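Local coordinates for terminal oxygenase component of carbazole (Janthinobacterium sp., PDB 7BUG) that catalyses the angular dioxygenation of carbazole at C-9a and C-1, passing electrons from a Rieske [2Fe-2S] cluster to a mononuclear iron that activates oxygen, at the interface of chains A and B. Coordinates in Å, arbitrary orientation; residue numbers count along the deposited sequence, not the author numbering. Chains: chain A/B, Terminal oxygenase component of carbazole.

The interface of chains A and B. Residues chain A 78-79, 91-92; chain B 186, 335-336, 339.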
# COMPACT_ATOMS: atom_id res chain seq x y z
N VAL A 78 3.63 -22.98 -5.22
CA VAL A 78 2.15 -22.80 -5.27
C VAL A 78 1.46 -24.16 -5.32
O VAL A 78 0.40 -24.34 -4.70
CB VAL A 78 1.76 -21.93 -6.47
CG1 VAL A 78 0.25 -21.95 -6.69
CG2 VAL A 78 2.27 -20.51 -6.31
N LYS A 79 2.11 -25.12 -5.95
CA LYS A 79 1.61 -26.51 -5.98
C LYS A 79 2.79 -27.43 -6.24
O LYS A 79 3.23 -27.59 -7.37
CB LYS A 79 0.55 -26.71 -7.06
CG LYS A 79 -0.03 -28.13 -7.09
CD LYS A 79 -1.09 -28.32 -8.15
CE LYS A 79 -1.73 -29.71 -8.16
NZ LYS A 79 -0.81 -30.79 -8.61
N TRP A 91 4.17 -27.09 -11.61
CA TRP A 91 2.74 -27.42 -11.73
C TRP A 91 2.10 -26.86 -13.00
O TRP A 91 0.98 -27.28 -13.32
CB TRP A 91 2.01 -26.91 -10.49
CG TRP A 91 2.26 -25.46 -10.25
CD1 TRP A 91 3.22 -24.92 -9.43
CD2 TRP A 91 1.58 -24.35 -10.87
NE1 TRP A 91 3.17 -23.56 -9.48
CE2 TRP A 91 2.21 -23.17 -10.38
CE3 TRP A 91 0.55 -24.23 -11.78
CZ2 TRP A 91 1.79 -21.90 -10.76
CZ3 TRP A 91 0.16 -22.97 -12.20
CH2 TRP A 91 0.78 -21.82 -11.70
N TYR A 92 2.75 -25.92 -13.68
CA TYR A 92 2.06 -25.17 -14.75
C TYR A 92 2.22 -25.93 -16.08
O TYR A 92 1.21 -26.29 -16.68
CB TYR A 92 2.56 -23.74 -14.77
CG TYR A 92 1.64 -22.70 -15.39
CD1 TYR A 92 0.45 -23.03 -16.01
CD2 TYR A 92 2.04 -21.37 -15.42
CE1 TYR A 92 -0.37 -22.06 -16.58
CE2 TYR A 92 1.27 -20.39 -16.03
CZ TYR A 92 0.06 -20.73 -16.62
OH TYR A 92 -0.79 -19.81 -17.18
N ILE B 186 -2.39 -28.32 -16.06
CA ILE B 186 -2.98 -27.91 -14.77
C ILE B 186 -4.37 -28.52 -14.59
O ILE B 186 -4.84 -28.51 -13.45
CB ILE B 186 -3.01 -26.38 -14.59
CG1 ILE B 186 -4.14 -25.75 -15.40
CG2 ILE B 186 -1.65 -25.81 -14.87
CD1 ILE B 186 -4.34 -24.25 -15.13
N TRP B 335 -6.15 -19.53 -10.35
CA TRP B 335 -4.96 -19.42 -9.48
C TRP B 335 -3.69 -19.45 -10.35
O TRP B 335 -2.71 -18.83 -9.93
CB TRP B 335 -4.98 -20.38 -8.28
CG TRP B 335 -4.98 -21.80 -8.60
CD1 TRP B 335 -6.03 -22.68 -8.51
CD2 TRP B 335 -3.78 -22.57 -8.82
NE1 TRP B 335 -5.56 -23.93 -8.82
CE2 TRP B 335 -4.21 -23.88 -9.06
CE3 TRP B 335 -2.44 -22.24 -9.01
CZ2 TRP B 335 -3.30 -24.88 -9.41
CZ3 TRP B 335 -1.54 -23.23 -9.30
CH2 TRP B 335 -1.97 -24.54 -9.51
N ALA B 336 -3.69 -20.08 -11.51
CA ALA B 336 -2.54 -20.02 -12.46
C ALA B 336 -2.25 -18.55 -12.81
O ALA B 336 -1.08 -18.12 -12.76
CB ALA B 336 -2.75 -20.85 -13.69
N ALA B 339 -0.68 -16.65 -10.05
CA ALA B 339 0.69 -17.10 -9.79
C ALA B 339 1.67 -16.43 -10.75
O ALA B 339 2.84 -16.47 -10.45
CB ALA B 339 0.81 -18.58 -9.88
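The Rieske [2Fe-2S] domain of chain A, through the loop that carries the cluster ligands A:Cys90 and A:His93 and the 3-10 helix 76-79, sets A:Trp91 and A:Val78 against B:Trp335 of helix 331-345. The first turn of that helix carries the iron ligand B:Asp333 of the neighbouring catalytic domain. In this trimeric ring-hydroxylating oxygenase the contact thus lies at the junction across which the family transfers electrons between subunits.

The two indoles reach toward each other tip to tip, not face to face: the benzo rim of B:Trp335 points at one face of A:Trp91, its CZ3 lying 3.3 Å above that plane and toward the rim. CZ3 of B:Trp335 is 3.4 Å from CZ3 of A:Trp91. No N or O of one chain lies within bonding reach of the other here. A chi1 of 63° places CG of B:Trp335 between its backbone N and carbonyl carbon, and the ring stands out from the helix toward chain A. The CB of A:Tyr92 backs the opposite face of A:Trp91. A:Val78, with CG1 anti to the backbone N (chi1 169°), brings that methyl 3.4 Å from CZ3 of B:Trp335; a short branched side chain suits this place, as its methyl fills the angle between the A:Trp91 face and the B:Trp335 edge.

The next residue, B:Ala336, and B:Ala339 about a turn further on are small enough to admit the rest of the A:Trp91 ring: CB of B:Ala339 meets CZ2 of A:Trp91 at 3.6 Å, and CA of B:Ala336 lies near CH2. An alanine in place of A:Trp91 would probably open a gap beside B:Ala339 and leave the B:Trp335 rim without its flat partner, freer to turn.

On the flank, CG2 of B:Ile186, from the 3-10 helix 183-187 that bears the iron ligands B:His183 and B:His187, packs 3.7 Å from CD1 of A:Tyr92. The same methyl sits against the backbone O atoms of A:Trp91 and A:Tyr92, 3.4 Å from each. The aliphatic chain of A:Lys79 passes the same benzo tip of B:Trp335 more loosely, its CD 4.1 Å from CH2.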